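Local coordinates for fucolectin-related protein (Streptococcus pneumoniae, PDB 2WMF) that probably hydrolyses host blood-group carbohydrate antigens, as the catalytic module of a family 98 glycoside hydrolase, at residues W247-E257 against S436-Q444; M279-Y290 against F316-P326. All coordinates share one frame; numbering follows the deposited sequence.

Contact 1: W247-E257 against S436-Q444; sequences WWEKHYTNTFE and SNANINKNQ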
loop_
_atom_site.group_PDB
_atom_site.type_symbol
_atom_site.label_atom_id
_atom_site.label_comp_id
_atom_site.label_asym_id
_atom_site.label_seq_id
_atom_site.Cartn_x
_atom_site.Cartn_y
_atom_site.Cartn_z
ATOM N N TRP A 247 -7.902 8.886 7.349
ATOM C CA TRP A 247 -9.031 8.706 8.256
ATOM C C TRP A 247 -9.409 10.081 8.876
ATOM O O TRP A 247 -10.599 10.456 8.966
ATOM C CB TRP A 247 -8.725 7.635 9.320
ATOM C CG TRP A 247 -9.917 6.942 9.904
ATOM C CD1 TRP A 247 -10.448 7.159 11.121
ATOM C CD2 TRP A 247 -10.682 5.882 9.317
ATOM N NE1 TRP A 247 -11.516 6.305 11.361
ATOM C CE2 TRP A 247 -11.702 5.534 10.237
ATOM C CE3 TRP A 247 -10.598 5.176 8.104
ATOM C CZ2 TRP A 247 -12.602 4.488 9.990
ATOM C CZ3 TRP A 247 -11.512 4.163 7.863
ATOM C CH2 TRP A 247 -12.500 3.839 8.779
ATOM N N TRP A 248 -8.384 10.837 9.252
ATOM C CA TRP A 248 -8.515 12.238 9.760
ATOM C C TRP A 248 -9.031 13.166 8.666
ATOM O O TRP A 248 -9.929 13.976 8.900
ATOM C CB TRP A 248 -7.157 12.713 10.261
ATOM C CG TRP A 248 -7.154 14.102 10.833
ATOM C CD1 TRP A 248 -7.440 14.470 12.125
ATOM C CD2 TRP A 248 -6.835 15.290 10.129
ATOM N NE1 TRP A 248 -7.320 15.839 12.251
ATOM C CE2 TRP A 248 -6.937 16.358 11.042
ATOM C CE3 TRP A 248 -6.452 15.565 8.809
ATOM C CZ2 TRP A 248 -6.691 17.669 10.685
ATOM C CZ3 TRP A 248 -6.192 16.888 8.459
ATOM C CH2 TRP A 248 -6.330 17.926 9.400
ATOM N N GLU A 249 -8.508 13.032 7.448
ATOM C CA GLU A 249 -8.948 13.888 6.324
ATOM C C GLU A 249 -10.465 13.729 6.058
ATOM O O GLU A 249 -11.143 14.700 5.697
ATOM C CB GLU A 249 -8.143 13.577 5.063
ATOM C CG GLU A 249 -6.639 13.945 5.150
ATOM C CD GLU A 249 -6.347 15.442 5.038
ATOM O OE1 GLU A 249 -7.289 16.238 4.757
ATOM O OE2 GLU A 249 -5.126 15.795 5.223
ATOM N N LYS A 250 -10.962 12.500 6.221
ATOM C CA LYS A 250 -12.394 12.145 6.039
ATOM C C LYS A 250 -13.289 12.575 7.190
ATOM O O LYS A 250 -14.536 12.443 7.099
ATOM C CB LYS A 250 -12.522 10.631 5.848
ATOM C CG LYS A 250 -11.937 10.156 4.536
ATOM C CD LYS A 250 -12.687 10.614 3.283
ATOM C CE LYS A 250 -14.062 10.010 3.072
ATOM N NZ LYS A 250 -14.725 10.555 1.821
ATOM N N HIS A 251 -12.663 13.050 8.267
ATOM C CA HIS A 251 -13.329 13.410 9.537
ATOM C C HIS A 251 -13.903 12.169 10.261
ATOM O O HIS A 251 -14.858 12.262 11.070
ATOM C CB HIS A 251 -14.458 14.449 9.337
ATOM C CG HIS A 251 -14.057 15.705 8.618
ATOM N ND1 HIS A 251 -14.976 16.665 8.269
ATOM C CD2 HIS A 251 -12.865 16.143 8.142
ATOM C CE1 HIS A 251 -14.371 17.654 7.630
ATOM N NE2 HIS A 251 -13.083 17.380 7.561
ATOM N N TYR A 252 -13.326 10.993 10.007
ATOM C CA TYR A 252 -13.733 9.795 10.671
ATOM C C TYR A 252 -13.072 9.677 12.037
ATOM O O TYR A 252 -12.012 10.235 12.266
ATOM C CB TYR A 252 -13.401 8.578 9.799
ATOM C CG TYR A 252 -14.123 8.455 8.486
ATOM C CD1 TYR A 252 -15.280 9.169 8.216
ATOM C CD2 TYR A 252 -13.699 7.537 7.533
ATOM C CE1 TYR A 252 -15.951 9.006 7.021
ATOM C CE2 TYR A 252 -14.365 7.362 6.346
ATOM C CZ TYR A 252 -15.498 8.110 6.105
ATOM O OH TYR A 252 -16.181 7.953 4.943
ATOM N N THR A 253 -13.700 8.910 12.921
ATOM C CA THR A 253 -13.267 8.741 14.315
ATOM C C THR A 253 -13.253 7.250 14.696
ATOM O O THR A 253 -12.665 6.443 13.976
ATOM C CB THR A 253 -14.081 9.658 15.246
ATOM O OG1 THR A 253 -15.478 9.400 15.070
ATOM C CG2 THR A 253 -13.747 11.103 14.930
ATOM N N ASN A 254 -13.949 6.842 15.755
ATOM C CA ASN A 254 -14.061 5.413 16.064
ATOM C C ASN A 254 -14.722 4.665 14.912
ATOM O O ASN A 254 -15.542 5.235 14.170
ATOM C CB ASN A 254 -14.854 5.231 17.357
ATOM C CG ASN A 254 -14.661 3.871 17.991
ATOM O OD1 ASN A 254 -13.868 3.053 17.518
ATOM N ND2 ASN A 254 -15.405 3.617 19.062
ATOM N N THR A 255 -14.431 3.382 14.752
ATOM C CA THR A 255 -14.983 2.644 13.613
ATOM C C THR A 255 -16.524 2.774 13.579
ATOM O O THR A 255 -17.203 2.496 14.578
ATOM C CB THR A 255 -14.595 1.147 13.673
ATOM O OG1 THR A 255 -13.282 1.048 14.218
ATOM C CG2 THR A 255 -14.649 0.504 12.273
ATOM N N PHE A 256 -17.021 3.157 12.391
ATOM C CA PHE A 256 -18.444 3.340 12.088
ATOM C C PHE A 256 -19.138 4.559 12.742
ATOM O O PHE A 256 -20.325 4.812 12.505
ATOM C CB PHE A 256 -19.246 2.089 12.401
ATOM C CG PHE A 256 -18.615 0.796 11.895
ATOM C CD1 PHE A 256 -18.331 0.668 10.537
ATOM C CD2 PHE A 256 -18.403 -0.279 12.737
ATOM C CE1 PHE A 256 -17.754 -0.476 10.048
ATOM C CE2 PHE A 256 -17.864 -1.461 12.240
ATOM C CZ PHE A 256 -17.544 -1.564 10.885
ATOM N N GLU A 257 -18.404 5.296 13.547
ATOM C CA GLU A 257 -18.969 6.399 14.349
ATOM C C GLU A 257 -19.172 7.647 13.506
ATOM O O GLU A 257 -18.369 7.986 12.627
ATOM C CB GLU A 257 -18.045 6.688 15.533
ATOM C CG GLU A 257 -18.461 7.821 16.468
ATOM C CD GLU A 257 -17.432 7.992 17.566
ATOM O OE1 GLU A 257 -16.238 8.307 17.283
ATOM O OE2 GLU A 257 -17.830 7.816 18.723
ATOM N N SER A 436 -15.672 -4.315 0.657
ATOM C CA SER A 436 -15.292 -2.988 0.182
ATOM C C SER A 436 -15.843 -1.797 0.971
ATOM O O SER A 436 -15.645 -0.640 0.549
ATOM C CB SER A 436 -15.681 -2.796 -1.289
ATOM O OG SER A 436 -17.067 -2.809 -1.479
ATOM N N ASN A 437 -16.550 -2.080 2.082
ATOM C CA ASN A 437 -17.105 -1.022 2.943
ATOM C C ASN A 437 -16.079 -0.468 3.950
ATOM O O ASN A 437 -15.694 -1.149 4.908
ATOM C CB ASN A 437 -18.318 -1.580 3.692
ATOM C CG ASN A 437 -19.512 -1.829 2.801
ATOM O OD1 ASN A 437 -19.709 -1.161 1.784
ATOM N ND2 ASN A 437 -20.328 -2.835 3.185
ATOM N N ALA A 438 -15.626 0.776 3.711
ATOM C CA ALA A 438 -14.561 1.355 4.552
ATOM C C ALA A 438 -15.058 1.683 5.953
ATOM O O ALA A 438 -14.343 1.458 6.954
ATOM C CB ALA A 438 -13.930 2.630 3.898
ATOM N N ASN A 439 -16.261 2.281 6.045
ATOM C CA ASN A 439 -16.703 2.767 7.372
ATOM C C ASN A 439 -18.225 2.679 7.580
ATOM O O ASN A 439 -18.800 3.487 8.310
ATOM C CB ASN A 439 -16.233 4.194 7.591
ATOM C CG ASN A 439 -16.108 4.568 9.095
ATOM O OD1 ASN A 439 -15.860 3.705 9.980
ATOM N ND2 ASN A 439 -16.260 5.880 9.393
ATOM N N ILE A 440 -18.819 1.651 6.979
ATOM C CA ILE A 440 -20.228 1.299 7.091
ATOM C C ILE A 440 -20.275 -0.176 7.487
ATOM O O ILE A 440 -19.622 -0.984 6.843
ATOM C CB ILE A 440 -20.935 1.536 5.772
ATOM C CG1 ILE A 440 -21.104 3.034 5.558
ATOM C CG2 ILE A 440 -22.254 0.757 5.762
ATOM C CD1 ILE A 440 -22.255 3.639 6.279
ATOM N N ASN A 441 -21.053 -0.526 8.500
ATOM C CA ASN A 441 -21.019 -1.826 9.077
ATOM C C ASN A 441 -22.016 -2.786 8.432
ATOM O O ASN A 441 -23.062 -3.104 9.003
ATOM C CB ASN A 441 -21.229 -1.738 10.617
ATOM C CG ASN A 441 -20.955 -3.060 11.303
ATOM O OD1 ASN A 441 -20.389 -3.983 10.696
ATOM N ND2 ASN A 441 -21.320 -3.145 12.579
ATOM N N LYS A 442 -21.677 -3.254 7.225
ATOM C CA LYS A 442 -22.545 -4.109 6.420
ATOM C C LYS A 442 -21.726 -5.211 5.758
ATOM O O LYS A 442 -20.654 -4.954 5.240
ATOM C CB LYS A 442 -23.326 -3.317 5.351
ATOM C CG LYS A 442 -24.348 -2.332 5.945
ATOM C CD LYS A 442 -25.612 -3.000 6.529
ATOM C CE LYS A 442 -26.344 -2.068 7.484
ATOM N NZ LYS A 442 -27.530 -2.771 8.109
ATOM N N ASN A 443 -22.228 -6.423 5.834
ATOM C CA ASN A 443 -21.545 -7.578 5.237
ATOM C C ASN A 443 -21.712 -7.618 3.736
ATOM O O ASN A 443 -22.665 -7.071 3.192
ATOM C CB ASN A 443 -22.106 -8.898 5.781
ATOM C CG ASN A 443 -21.600 -9.244 7.179
ATOM O OD1 ASN A 443 -21.238 -8.366 7.968
ATOM N ND2 ASN A 443 -21.530 -10.570 7.470
ATOM N N GLN A 444 -20.752 -8.272 3.066
ATOM C CA GLN A 444 -20.830 -8.541 1.637
ATOM C C GLN A 444 -20.591 -10.018 1.388
ATOM O O GLN A 444 -19.900 -10.698 2.160
ATOM C CB GLN A 444 -19.863 -7.660 0.851
ATOM C CG GLN A 444 -20.170 -6.175 0.966
ATOM C CD GLN A 444 -19.135 -5.270 0.265
ATOM O OE1 GLN A 444 -18.020 -5.708 -0.030
ATOM N NE2 GLN A 444 -19.491 -3.994 0.052
HETATM O O HOH W 1 -15.851 7.147 12.084
HETATM O O HOH W 2 -21.295 4.198 9.848
#
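The type II beta turn from Asn254 to Glu257 takes in the amide of Asn439, whose OD1 accepts a hydrogen bond from Phe256 N at 2.7 Å. Its N-H...O angle of 156° makes the bond fairly straight, although the donor is tilted from the carbonyl plane. On the face of the Tyr252 ring opposite Lys250 CB, Asn439 ND2 stands 3.4 Å above the ring plane, over its centre. ND2 also donates to a water, 3.0 Å away, that is bound by Thr253 N, Asn254 O and Glu257 O; both ends of the amide thus have a partner, which would favour this rotation. This turn follows helix 245-249, after the seventh strand of the beta/alpha barrel, whereas Asn439 belongs to the loop passing from one antiparallel sheet of the C-terminal domain to the other. Further along that loop, Asn441 CB is 3.5 Å from the centroid of the Phe256 ring, 3° off the normal, and the Asn441 amide stacks with a plane 6° from the ring's; Thr255 CG2 covers the opposite face. At its ring edge, buried Trp247 has CH2 3.5 Å from Ala438 O, an oxygen that accepts a hydrogen bond from His465 NE2.

Contact 2: M279-Y290 against F316-P326; sequences MMNVYTGGGTVY and FFRHAIQNPAP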
loop_
_atom_site.group_PDB
_atom_site.type_symbol
_atom_site.label_atom_id
_atom_site.label_comp_id
_atom_site.label_asym_id
_atom_site.label_seq_id
_atom_site.Cartn_x
_atom_site.Cartn_y
_atom_site.Cartn_z
ATOM N N MET A 279 -2.627 -2.518 0.805
ATOM C CA MET A 279 -1.448 -3.202 0.280
ATOM C C MET A 279 -1.857 -4.208 -0.813
ATOM O O MET A 279 -1.171 -4.341 -1.828
ATOM C CB MET A 279 -0.679 -3.959 1.376
ATOM C CG MET A 279 -0.175 -3.041 2.531
ATOM S SD MET A 279 0.437 -4.024 3.941
ATOM C CE MET A 279 1.931 -4.768 3.275
ATOM N N MET A 280 -2.978 -4.921 -0.608
ATOM C CA MET A 280 -3.466 -5.838 -1.640
ATOM C C MET A 280 -3.727 -5.167 -3.004
ATOM O O MET A 280 -3.449 -5.743 -4.017
ATOM C CB MET A 280 -4.742 -6.525 -1.178
ATOM C CG MET A 280 -5.203 -7.640 -2.101
ATOM S SD MET A 280 -6.779 -8.394 -1.622
ATOM C CE MET A 280 -6.246 -9.364 -0.218
ATOM N N ASN A 281 -4.254 -3.935 -3.024
ATOM C CA ASN A 281 -4.462 -3.195 -4.257
ATOM C C ASN A 281 -3.158 -2.992 -5.018
ATOM O O ASN A 281 -3.159 -2.967 -6.257
ATOM C CB ASN A 281 -5.057 -1.812 -3.933
ATOM C CG ASN A 281 -6.537 -1.860 -3.560
ATOM O OD1 ASN A 281 -7.179 -2.923 -3.529
ATOM N ND2 ASN A 281 -7.071 -0.682 -3.218
ATOM N N VAL A 282 -2.094 -2.789 -4.253
ATOM C CA VAL A 282 -0.740 -2.550 -4.823
ATOM C C VAL A 282 -0.176 -3.894 -5.328
ATOM O O VAL A 282 0.178 -4.030 -6.530
ATOM C CB VAL A 282 0.168 -1.858 -3.799
ATOM C CG1 VAL A 282 1.622 -1.869 -4.271
ATOM C CG2 VAL A 282 -0.352 -0.389 -3.534
ATOM N N TYR A 283 -0.136 -4.855 -4.423
ATOM C CA TYR A 283 0.355 -6.231 -4.710
ATOM C C TYR A 283 -0.270 -6.809 -5.993
ATOM O O TYR A 283 0.438 -7.245 -6.929
ATOM C CB TYR A 283 0.091 -7.124 -3.496
ATOM C CG TYR A 283 0.350 -8.571 -3.763
ATOM C CD1 TYR A 283 1.610 -9.108 -3.560
ATOM C CD2 TYR A 283 -0.678 -9.427 -4.133
ATOM C CE1 TYR A 283 1.854 -10.465 -3.790
ATOM C CE2 TYR A 283 -0.438 -10.798 -4.355
ATOM C CZ TYR A 283 0.835 -11.302 -4.180
ATOM O OH TYR A 283 1.060 -12.678 -4.441
ATOM N N THR A 284 -1.607 -6.849 -6.040
ATOM C CA THR A 284 -2.302 -7.466 -7.180
ATOM C C THR A 284 -2.149 -6.686 -8.473
ATOM O O THR A 284 -2.448 -7.212 -9.539
ATOM C CB THR A 284 -3.805 -7.723 -6.893
ATOM O OG1 THR A 284 -4.473 -6.481 -6.626
ATOM C CG2 THR A 284 -3.981 -8.696 -5.701
ATOM N N GLY A 285 -1.744 -5.407 -8.363
ATOM C CA GLY A 285 -1.420 -4.527 -9.498
ATOM C C GLY A 285 0.023 -4.593 -9.936
ATOM O O GLY A 285 0.446 -3.829 -10.794
ATOM N N GLY A 286 0.777 -5.508 -9.355
ATOM C CA GLY A 286 2.194 -5.628 -9.657
ATOM C C GLY A 286 3.188 -4.801 -8.847
ATOM O O GLY A 286 4.405 -4.795 -9.095
ATOM N N GLY A 287 2.676 -4.057 -7.878
ATOM C CA GLY A 287 3.500 -3.253 -7.004
ATOM C C GLY A 287 4.386 -4.070 -6.079
ATOM O O GLY A 287 4.062 -5.234 -5.739
ATOM N N THR A 288 5.492 -3.462 -5.663
ATOM C CA THR A 288 6.528 -4.161 -4.910
ATOM C C THR A 288 7.177 -3.387 -3.785
ATOM O O THR A 288 8.083 -3.901 -3.126
ATOM C CB THR A 288 7.648 -4.627 -5.883
ATOM O OG1 THR A 288 8.079 -3.511 -6.667
ATOM C CG2 THR A 288 7.173 -5.761 -6.797
ATOM N N VAL A 289 6.727 -2.145 -3.547
ATOM C CA VAL A 289 7.303 -1.307 -2.516
ATOM C C VAL A 289 6.169 -0.749 -1.641
ATOM O O VAL A 289 5.246 -0.178 -2.158
ATOM C CB VAL A 289 8.152 -0.138 -3.128
ATOM C CG1 VAL A 289 8.598 0.824 -2.011
ATOM C CG2 VAL A 289 9.340 -0.715 -3.919
ATOM N N TYR A 290 6.295 -0.923 -0.334
ATOM C CA TYR A 290 5.248 -0.582 0.653
ATOM C C TYR A 290 5.826 0.295 1.755
ATOM O O TYR A 290 6.823 -0.081 2.406
ATOM C CB TYR A 290 4.669 -1.866 1.260
ATOM C CG TYR A 290 4.184 -2.891 0.258
ATOM C CD1 TYR A 290 2.846 -2.954 -0.111
ATOM C CD2 TYR A 290 5.053 -3.840 -0.275
ATOM C CE1 TYR A 290 2.398 -3.908 -1.011
ATOM C CE2 TYR A 290 4.625 -4.794 -1.192
ATOM C CZ TYR A 290 3.283 -4.831 -1.553
ATOM O OH TYR A 290 2.832 -5.780 -2.446
ATOM N N PHE A 316 0.473 -9.317 5.732
ATOM C CA PHE A 316 0.280 -9.165 4.300
ATOM C C PHE A 316 1.629 -9.095 3.589
ATOM O O PHE A 316 1.783 -9.697 2.539
ATOM C CB PHE A 316 -0.640 -8.040 3.875
ATOM C CG PHE A 316 -1.064 -8.210 2.480
ATOM C CD1 PHE A 316 -2.122 -9.057 2.163
ATOM C CD2 PHE A 316 -0.342 -7.623 1.469
ATOM C CE1 PHE A 316 -2.438 -9.329 0.823
ATOM C CE2 PHE A 316 -0.687 -7.857 0.101
ATOM C CZ PHE A 316 -1.733 -8.709 -0.199
ATOM N N PHE A 317 2.606 -8.433 4.182
ATOM C CA PHE A 317 3.930 -8.379 3.569
ATOM C C PHE A 317 4.556 -9.792 3.473
ATOM O O PHE A 317 5.203 -10.126 2.439
ATOM C CB PHE A 317 4.859 -7.421 4.282
ATOM C CG PHE A 317 6.124 -7.142 3.502
ATOM C CD1 PHE A 317 6.093 -6.422 2.319
ATOM C CD2 PHE A 317 7.329 -7.653 3.939
ATOM C CE1 PHE A 317 7.217 -6.208 1.590
ATOM C CE2 PHE A 317 8.490 -7.429 3.199
ATOM C CZ PHE A 317 8.428 -6.719 2.018
ATOM N N ARG A 318 4.346 -10.617 4.507
ATOM C CA ARG A 318 4.777 -12.026 4.473
ATOM C C ARG A 318 4.103 -12.754 3.300
ATOM O O ARG A 318 4.744 -13.556 2.595
ATOM C CB ARG A 318 4.533 -12.747 5.795
ATOM C CG ARG A 318 5.504 -12.381 6.884
ATOM C CD ARG A 318 5.205 -13.088 8.197
ATOM N NE ARG A 318 6.362 -13.018 9.073
ATOM C CZ ARG A 318 6.305 -12.934 10.380
ATOM N NH1 ARG A 318 5.145 -12.894 11.014
ATOM N NH2 ARG A 318 7.418 -12.877 11.067
ATOM N N HIS A 319 2.806 -12.510 3.085
ATOM C CA HIS A 319 2.131 -13.058 1.910
ATOM C C HIS A 319 2.876 -12.683 0.630
ATOM O O HIS A 319 3.091 -13.544 -0.265
ATOM C CB HIS A 319 0.660 -12.614 1.808
ATOM C CG HIS A 319 -0.034 -13.190 0.620
ATOM N ND1 HIS A 319 -0.492 -14.493 0.571
ATOM C CD2 HIS A 319 -0.338 -12.636 -0.577
ATOM C CE1 HIS A 319 -1.076 -14.697 -0.597
ATOM N NE2 HIS A 319 -0.948 -13.612 -1.331
ATOM N N ALA A 320 3.264 -11.419 0.527
ATOM C CA ALA A 320 3.918 -10.878 -0.675
ATOM C C ALA A 320 5.343 -11.449 -0.884
ATOM O O ALA A 320 5.797 -11.587 -2.027
ATOM C CB ALA A 320 3.950 -9.342 -0.625
ATOM N N ILE A 321 6.030 -11.795 0.209
ATOM C CA ILE A 321 7.343 -12.473 0.124
ATOM C C ILE A 321 7.148 -13.912 -0.358
ATOM O O ILE A 321 7.893 -14.394 -1.220
ATOM C CB ILE A 321 8.111 -12.491 1.464
ATOM C CG1 ILE A 321 8.418 -11.064 1.944
ATOM C CG2 ILE A 321 9.420 -13.308 1.345
ATOM C CD1 ILE A 321 8.752 -10.983 3.437
ATOM N N GLN A 322 6.156 -14.593 0.215
ATOM C CA GLN A 322 5.978 -16.035 -0.025
ATOM C C GLN A 322 5.352 -16.332 -1.381
ATOM O O GLN A 322 5.569 -17.405 -1.956
ATOM C CB GLN A 322 5.179 -16.645 1.125
ATOM C CG GLN A 322 6.031 -16.599 2.438
ATOM C CD GLN A 322 5.279 -17.041 3.693
ATOM O OE1 GLN A 322 4.196 -17.618 3.613
ATOM N NE2 GLN A 322 5.860 -16.735 4.881
ATOM N N ASN A 323 4.578 -15.375 -1.882
ATOM C CA ASN A 323 3.847 -15.494 -3.123
ATOM C C ASN A 323 4.127 -14.273 -3.980
ATOM O O ASN A 323 3.474 -13.231 -3.803
ATOM C CB ASN A 323 2.360 -15.565 -2.823
ATOM C CG ASN A 323 2.023 -16.681 -1.899
ATOM O OD1 ASN A 323 1.850 -17.810 -2.350
ATOM N ND2 ASN A 323 1.998 -16.410 -0.582
ATOM N N PRO A 324 5.126 -14.355 -4.889
ATOM C CA PRO A 324 5.464 -13.186 -5.693
ATOM C C PRO A 324 4.267 -12.528 -6.365
ATOM O O PRO A 324 3.394 -13.214 -6.894
ATOM C CB PRO A 324 6.433 -13.760 -6.731
ATOM C CG PRO A 324 7.144 -14.859 -5.948
ATOM C CD PRO A 324 5.998 -15.501 -5.208
ATOM N N ALA A 325 4.236 -11.190 -6.317
ATOM C CA ALA A 325 3.231 -10.424 -7.045
ATOM C C ALA A 325 3.216 -10.736 -8.528
ATOM O O ALA A 325 4.206 -11.214 -9.075
ATOM C CB ALA A 325 3.487 -8.928 -6.871
ATOM N N PRO A 326 2.114 -10.409 -9.202
ATOM C CA PRO A 326 2.144 -10.540 -10.653
ATOM C C PRO A 326 3.312 -9.793 -11.260
ATOM O O PRO A 326 3.552 -8.643 -10.923
ATOM C CB PRO A 326 0.821 -9.929 -11.112
ATOM C CG PRO A 326 -0.070 -9.958 -9.880
ATOM C CD PRO A 326 0.820 -9.902 -8.700
HETATM O O HOH W 3 5.754 -7.101 -10.058
#
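Tyr283 projects from the last turn of helix 272-283 toward helix 307-322, where its ring meets Phe316, His319 and Ala320 and, just past the helix end, Ala325, whose CB is 3.8 Å from Tyr283 CE1. The two helices precede and follow strand 289-293, eighth of the beta/alpha barrel, and their short segments run nearly parallel, at 16° with axes 10.9 Å apart. A chi1 of 171° turns the Tyr283 side chain away from its backbone N. Phe316 turns its edge to a Tyr283 face in a T-shaped pair, planes at 90° and centroids 5.7 Å apart. His319 adds an offset edge-to-face approach, while its NE2 is hydrogen-bonded to Tyr432. At the ring's edge, Tyr283 OH donates to Asn323 O at 2.6 Å, from well above that carbonyl's plane. Asn323 ND2 bonds back to His319 O on an in-plane lone pair, and OD1 accepts from Lys471 NZ. Two methionines flank Phe316: its CD2 lies 3.7 Å from Met279 CB and its CZ 3.6 Å from Met280 CA, with Tyr283 CB at its edge. A Schellman motif at Gly286 ends the first helix, and one water donates to both Gly286 O and Pro326 O, 2.8 Å from each.

Contact 2 is buried, its centre about 9 Å from the centre of the chain; that of contact 1, at the surface, is about 18 Å out. Contact 2 joins two outer-layer helices of the barrel, the start of its eighth strand and the loop after helix 307-322. Contact 1 joins barrel to C-terminal domain through loops. Each has one direct hydrogen bond between its segments: in contact 1 to an asparagine amide, with two bridging waters; in contact 2 from a tyrosine hydroxyl to a backbone carbonyl, amid mostly apolar and aromatic packing. Helix 272-283 serves both: Met274 touches Trp247 and Ala438, and its last turns supply contact 2. Strand 430-434, leading into contact 1, packs on Met280 and Thr284.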